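Local coordinates for protein Lys-gingipain catalytic subunit (Porphyromonas gingivalis, PDB 6I9A) that cleaves proteins after lysine residues as a secreted cysteine endopeptidase of family C25, degrading proteins such as haemoglobin, collagen and immunoglobulins, at residues K240-G246 and K271-I277; N323-I328 and G363-R369. The contacts are given in a common frame with arbitrary orientation. Residues are numbered along the deposited sequence.

Contact 1: K240-G246 and K271-I277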
loop_
_atom_site.group_PDB
_atom_site.type_symbol
_atom_site.label_atom_id
_atom_site.label_comp_id
_atom_site.label_asym_id
_atom_site.label_seq_id
_atom_site.Cartn_x
_atom_site.Cartn_y
_atom_site.Cartn_z
ATOM N N LYS A 240 -4.445 -13.290 10.360
ATOM C CA LYS A 240 -3.013 -13.223 10.039
ATOM C C LYS A 240 -2.828 -12.715 8.615
ATOM O O LYS A 240 -2.367 -13.437 7.710
ATOM C CB LYS A 240 -2.393 -14.618 10.235
ATOM C CG LYS A 240 -2.372 -15.028 11.739
ATOM C CD LYS A 240 -1.793 -16.431 11.915
ATOM C CE LYS A 240 -2.661 -17.515 11.332
ATOM N NZ LYS A 240 -2.324 -18.909 11.839
ATOM N N TYR A 241 -3.214 -11.443 8.403
ATOM C CA TYR A 241 -3.292 -10.904 7.059
ATOM C C TYR A 241 -1.983 -10.305 6.616
ATOM O O TYR A 241 -1.272 -9.629 7.342
ATOM C CB TYR A 241 -4.446 -9.872 6.966
ATOM C CG TYR A 241 -5.707 -10.473 7.553
ATOM C CD1 TYR A 241 -6.193 -11.698 7.098
ATOM C CD2 TYR A 241 -6.331 -9.881 8.644
ATOM C CE1 TYR A 241 -7.274 -12.320 7.723
ATOM C CE2 TYR A 241 -7.445 -10.487 9.266
ATOM C CZ TYR A 241 -7.903 -11.707 8.795
ATOM O OH TYR A 241 -8.958 -12.377 9.380
ATOM N N PHE A 242 -1.679 -10.511 5.315
ATOM C CA PHE A 242 -0.384 -10.107 4.761
ATOM C C PHE A 242 -0.506 -9.085 3.625
ATOM O O PHE A 242 -1.577 -8.912 3.006
ATOM C CB PHE A 242 0.410 -11.367 4.298
ATOM C CG PHE A 242 -0.370 -12.345 3.430
ATOM C CD1 PHE A 242 -0.588 -12.104 2.070
ATOM C CD2 PHE A 242 -0.821 -13.547 3.969
ATOM C CE1 PHE A 242 -1.318 -13.011 1.308
ATOM C CE2 PHE A 242 -1.520 -14.452 3.203
ATOM C CZ PHE A 242 -1.743 -14.207 1.886
ATOM N N LEU A 243 0.650 -8.488 3.314
ATOM C CA LEU A 243 0.858 -7.816 2.028
ATOM C C LEU A 243 1.480 -8.865 1.099
ATOM O O LEU A 243 2.426 -9.557 1.508
ATOM C CB LEU A 243 1.861 -6.676 2.239
ATOM C CG LEU A 243 2.438 -6.070 0.940
ATOM C CD1 LEU A 243 1.361 -5.443 0.045
ATOM C CD2 LEU A 243 3.477 -5.015 1.272
ATOM N N ALA A 244 0.945 -9.010 -0.114
ATOM C CA ALA A 244 1.575 -9.905 -1.103
ATOM C C ALA A 244 1.982 -9.074 -2.299
ATOM O O ALA A 244 1.263 -8.132 -2.709
ATOM C CB ALA A 244 0.627 -11.016 -1.494
ATOM N N ILE A 245 3.119 -9.454 -2.881
ATOM C CA ILE A 245 3.653 -8.776 -4.100
ATOM C C ILE A 245 3.978 -9.866 -5.110
ATOM O O ILE A 245 4.799 -10.777 -4.833
ATOM C CB ILE A 245 4.903 -7.942 -3.777
ATOM C CG1 ILE A 245 4.553 -6.882 -2.720
ATOM C CG2 ILE A 245 5.448 -7.299 -5.076
ATOM C CD1 ILE A 245 5.695 -5.915 -2.406
ATOM N N GLY A 246 3.331 -9.796 -6.265
ATOM C CA GLY A 246 3.603 -10.702 -7.382
ATOM C C GLY A 246 4.401 -9.953 -8.445
ATOM O O GLY A 246 3.851 -9.099 -9.155
ATOM N N LYS A 271 -9.102 -14.284 5.448
ATOM C CA LYS A 271 -7.936 -15.028 4.958
ATOM C C LYS A 271 -7.295 -14.151 3.890
ATOM O O LYS A 271 -7.849 -13.128 3.505
ATOM C CB LYS A 271 -8.364 -16.414 4.451
ATOM C CG LYS A 271 -9.214 -16.331 3.182
ATOM C CD LYS A 271 -9.816 -17.680 2.715
ATOM C CE LYS A 271 -10.842 -18.286 3.654
ATOM N NZ LYS A 271 -12.165 -17.585 3.584
ATOM N N GLY A 272 -6.173 -14.609 3.367
ATOM C CA GLY A 272 -5.518 -13.842 2.303
ATOM C C GLY A 272 -4.886 -12.545 2.802
ATOM O O GLY A 272 -4.331 -12.454 3.912
ATOM N N ALA A 273 -4.912 -11.540 1.901
ATOM C CA ALA A 273 -4.152 -10.299 2.056
ATOM C C ALA A 273 -5.003 -9.097 2.401
ATOM O O ALA A 273 -6.182 -9.051 2.040
ATOM C CB ALA A 273 -3.464 -10.022 0.682
ATOM N N TYR A 274 -4.362 -8.068 2.988
ATOM C CA TYR A 274 -5.026 -6.760 3.099
ATOM C C TYR A 274 -4.672 -5.844 1.916
ATOM O O TYR A 274 -5.381 -4.869 1.664
ATOM C CB TYR A 274 -4.674 -6.075 4.428
ATOM C CG TYR A 274 -3.211 -5.757 4.599
ATOM C CD1 TYR A 274 -2.640 -4.655 3.962
ATOM C CD2 TYR A 274 -2.377 -6.575 5.363
ATOM C CE1 TYR A 274 -1.291 -4.345 4.132
ATOM C CE2 TYR A 274 -1.017 -6.273 5.530
ATOM C CZ TYR A 274 -0.474 -5.184 4.872
ATOM O OH TYR A 274 0.838 -4.836 5.009
ATOM N N ALA A 275 -3.625 -6.182 1.148
ATOM C CA ALA A 275 -3.234 -5.412 -0.039
ATOM C C ALA A 275 -2.386 -6.331 -0.889
ATOM O O ALA A 275 -1.710 -7.251 -0.409
ATOM C CB ALA A 275 -2.455 -4.169 0.337
ATOM N N TYR A 276 -2.396 -6.023 -2.190
ATOM C CA TYR A 276 -1.624 -6.757 -3.221
ATOM C C TYR A 276 -1.023 -5.774 -4.163
ATOM O O TYR A 276 -1.684 -4.835 -4.609
ATOM C CB TYR A 276 -2.558 -7.696 -3.989
ATOM C CG TYR A 276 -1.807 -8.570 -4.977
ATOM C CD1 TYR A 276 -1.008 -9.621 -4.535
ATOM C CD2 TYR A 276 -1.868 -8.322 -6.346
ATOM C CE1 TYR A 276 -0.311 -10.434 -5.432
ATOM C CE2 TYR A 276 -1.177 -9.143 -7.255
ATOM C CZ TYR A 276 -0.397 -10.192 -6.782
ATOM O OH TYR A 276 0.308 -11.003 -7.621
ATOM N N ILE A 277 0.260 -5.992 -4.481
ATOM C CA ILE A 277 0.913 -5.233 -5.554
ATOM C C ILE A 277 1.235 -6.206 -6.683
ATOM O O ILE A 277 1.853 -7.256 -6.426
ATOM C CB ILE A 277 2.236 -4.571 -5.066
ATOM C CG1 ILE A 277 1.911 -3.484 -4.018
ATOM C CG2 ILE A 277 2.967 -3.952 -6.270
ATOM C CD1 ILE A 277 3.141 -3.060 -3.207
#
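Two neighbouring parallel strands of a beta-alpha-beta unit meet here, in the mixed sheet of the C25 catalytic domain, and their register slips by one residue at a beta bulge. Ala273 pairs with Phe242 but Ala275 with Leu243, so Tyr274 is the extra residue; its N donates to Phe242 O (2.9 Å). With chi1 in p, the Tyr274 ring swings back over the first strand, one face covering Phe242 O and Leu243 CA. Phe242, also p, lays one ring face over the Gly272-Ala273 peptide (Gly272 O and Ala273 N) and brings CE1 to 3.7 Å from Ala273 CB, on the side covered by Ile265 of helix 261-267. On the other face, Leu243, Ile245 and Ile277 form an apolar row, with Ile245 CD1 3.9 Å from Ile277 CD1. The t rotamer of Tyr276 carries its ring past Ala244 to Gly246, where a side chain would collide with the hydroxyl. That hydroxyl, hydrogen-bonded to Thr251 and Trp222, stands with Tyr276 OH 3.3 Å from Gly246 CA.

Contact 2: N323-I328 and G363-R369. With NA (sodium ion), chain E.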
loop_
_atom_site.group_PDB
_atom_site.type_symbol
_atom_site.label_atom_id
_atom_site.label_comp_id
_atom_site.label_asym_id
_atom_site.label_seq_id
_atom_site.Cartn_x
_atom_site.Cartn_y
_atom_site.Cartn_z
ATOM N N ASN A 323 7.053 4.298 3.746
ATOM C CA ASN A 323 6.447 3.488 4.802
ATOM C C ASN A 323 5.035 3.031 4.497
ATOM O O ASN A 323 4.460 2.353 5.358
ATOM C CB ASN A 323 6.520 4.248 6.149
ATOM C CG ASN A 323 7.951 4.269 6.622
ATOM O OD1 ASN A 323 8.706 3.302 6.370
ATOM N ND2 ASN A 323 8.397 5.329 7.281
ATOM N N THR A 324 4.482 3.311 3.315
ATOM C CA THR A 324 3.158 2.816 2.929
ATOM C C THR A 324 3.282 1.692 1.916
ATOM O O THR A 324 4.293 1.565 1.221
ATOM C CB THR A 324 2.307 3.943 2.390
ATOM O OG1 THR A 324 2.899 4.459 1.186
ATOM C CG2 THR A 324 2.022 5.008 3.428
ATOM N N VAL A 325 2.198 0.985 1.717
ATOM C CA VAL A 325 2.111 -0.024 0.638
ATOM C C VAL A 325 2.330 0.664 -0.720
ATOM O O VAL A 325 3.145 0.221 -1.537
ATOM C CB VAL A 325 0.738 -0.734 0.663
ATOM C CG1 VAL A 325 0.564 -1.581 -0.603
ATOM C CG2 VAL A 325 0.612 -1.627 1.904
ATOM N N ASN A 326 1.617 1.788 -0.972
ATOM C CA ASN A 326 1.820 2.447 -2.271
ATOM C C ASN A 326 3.271 2.821 -2.452
ATOM O O ASN A 326 3.778 2.737 -3.585
ATOM C CB ASN A 326 0.967 3.719 -2.394
ATOM C CG ASN A 326 -0.309 3.449 -3.154
ATOM O OD1 ASN A 326 -1.379 3.211 -2.573
ATOM N ND2 ASN A 326 -0.234 3.482 -4.488
ATOM N N SER A 327 3.970 3.285 -1.407
ATOM C CA SER A 327 5.348 3.729 -1.578
ATOM C C SER A 327 6.274 2.579 -1.967
ATOM O O SER A 327 7.318 2.833 -2.573
ATOM C CB SER A 327 5.852 4.456 -0.334
ATOM O OG SER A 327 6.106 3.555 0.732
ATOM N N ILE A 328 5.965 1.342 -1.593
ATOM C CA ILE A 328 6.823 0.177 -1.986
ATOM C C ILE A 328 6.765 0.067 -3.507
ATOM O O ILE A 328 7.795 -0.096 -4.183
ATOM C CB ILE A 328 6.363 -1.109 -1.287
ATOM C CG1 ILE A 328 6.496 -0.964 0.238
ATOM C CG2 ILE A 328 7.131 -2.304 -1.809
ATOM C CD1 ILE A 328 5.891 -2.120 1.008
ATOM N N GLY A 363 -3.733 0.647 -0.206
ATOM C CA GLY A 363 -2.383 1.149 -0.391
ATOM C C GLY A 363 -1.911 2.149 0.648
ATOM O O GLY A 363 -0.714 2.462 0.746
ATOM N N SER A 364 -2.855 2.643 1.485
ATOM C CA SER A 364 -2.508 3.604 2.541
ATOM C C SER A 364 -2.037 2.949 3.823
ATOM O O SER A 364 -1.615 3.642 4.742
ATOM C CB SER A 364 -3.661 4.568 2.824
ATOM O OG SER A 364 -4.722 3.937 3.529
ATOM N N VAL A 365 -2.088 1.610 3.906
ATOM C CA VAL A 365 -1.567 0.905 5.099
ATOM C C VAL A 365 -0.065 1.140 5.170
ATOM O O VAL A 365 0.653 1.133 4.141
ATOM C CB VAL A 365 -1.887 -0.601 4.989
ATOM C CG1 VAL A 365 -1.155 -1.406 6.075
ATOM C CG2 VAL A 365 -3.391 -0.854 5.056
ATOM N N MET A 366 0.451 1.280 6.382
ATOM C CA MET A 366 1.861 1.314 6.697
ATOM C C MET A 366 2.279 -0.072 7.186
ATOM O O MET A 366 2.009 -0.424 8.343
ATOM C CB MET A 366 2.205 2.365 7.767
ATOM C CG MET A 366 2.088 3.762 7.247
ATOM S SD MET A 366 3.043 4.852 8.292
ATOM C CE MET A 366 2.702 6.421 7.503
ATOM N N PRO A 367 2.906 -0.904 6.372
ATOM C CA PRO A 367 3.232 -2.252 6.838
ATOM C C PRO A 367 4.249 -2.203 7.953
ATOM O O PRO A 367 5.238 -1.460 7.922
ATOM C CB PRO A 367 3.806 -2.965 5.590
ATOM C CG PRO A 367 3.239 -2.145 4.424
ATOM C CD PRO A 367 3.273 -0.724 4.949
ATOM N N TYR A 368 4.053 -3.109 8.935
ATOM C CA TYR A 368 5.068 -3.302 9.973
ATOM C C TYR A 368 6.294 -4.006 9.354
ATOM O O TYR A 368 6.227 -4.579 8.249
ATOM C CB TYR A 368 4.480 -4.168 11.138
ATOM C CG TYR A 368 3.167 -3.633 11.663
ATOM C CD1 TYR A 368 3.082 -2.355 12.208
ATOM C CD2 TYR A 368 2.012 -4.401 11.609
ATOM C CE1 TYR A 368 1.875 -1.855 12.681
ATOM C CE2 TYR A 368 0.792 -3.922 12.081
ATOM C CZ TYR A 368 0.724 -2.628 12.590
ATOM O OH TYR A 368 -0.465 -2.073 13.010
ATOM N N ARG A 369 7.417 -3.922 10.052
ATOM C CA ARG A 369 8.652 -4.569 9.641
ATOM C C ARG A 369 9.082 -5.424 10.806
ATOM O O ARG A 369 9.723 -4.937 11.752
ATOM C CB ARG A 369 9.699 -3.542 9.253
ATOM C CG ARG A 369 9.357 -2.781 7.969
ATOM C CD ARG A 369 10.450 -1.711 7.630
ATOM N NE ARG A 369 10.485 -0.586 8.572
ATOM C CZ ARG A 369 9.744 0.507 8.450
ATOM N NH1 ARG A 369 8.839 0.589 7.502
ATOM N NH2 ARG A 369 9.841 1.496 9.353
HETATM NA NA NA E . 10.346 2.652 4.688
HETATM O O HOH W 1 5.577 1.339 7.736
#
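Val325 lies against Pro367 and Val365, its CG2 atom 3.7 Å from Pro367 CG and 4.1 Å from Val365 CB, while Ile328 CD1 reaches the same proline ring at CG (4.3 Å). This apolar patch adjoins a polar one, in which the first turn of a helix offers amides that its own backbone cannot satisfy. The loop 363-369 supplies the acceptors: Val325 N donates to Val365 O (2.9 Å) and Asn326 N to Gly363 O (3.0 Å). Thr324, the N-cap residue, looks after the next amide itself, since its OG1 accepts from Ser327 N at 3.0 Å. Gly363 sits so close to Asn326 that a CB there would clash with Asn326 OD1; the side-chain ND2 of Asn326 bonds to Thr118 O. Further along, a water donates to both Asn323 O and Pro367 O, 2.8 Å from each. Asn323 OD1 accepts a weak hydrogen bond from Arg369 NH1 (2.9 Å), and Asn323 ND2 bonds to Glu319 O. Sodium lies 2.4 Å from Asn323 OD1; the carbonyls of Ala315, Thr316, Leu318, Ser321 and Tyr322 complete its shell. The whole is a capped helix N terminus, its first amides met by loop carbonyls, beside a sodium site.

Followed from the N terminus, the chain closes contact 1 first, returning from strand 242-247 through helix 261-267 to strand 273-279. Contact 2 opens only afterwards: helix 325-342 begins at one of its segments, and the chain comes back through helix 350-356 and edge strand 357-361 to the loop 363-369, which leads on toward the C-terminal Ig-like domain. The two closures are therefore in series, neither nested nor crossed. The centres of contact 1 and contact 2 are about 12 Å apart, and they touch. Tyr274 CE1 packs 3.5 Å from Val365 CG1, and Leu243 CD2 lies 3.8 Å from Ile328 CD1, so helix start and loop pack on strands 242-247 and 273-279, on the side of Leu243 and Ile277.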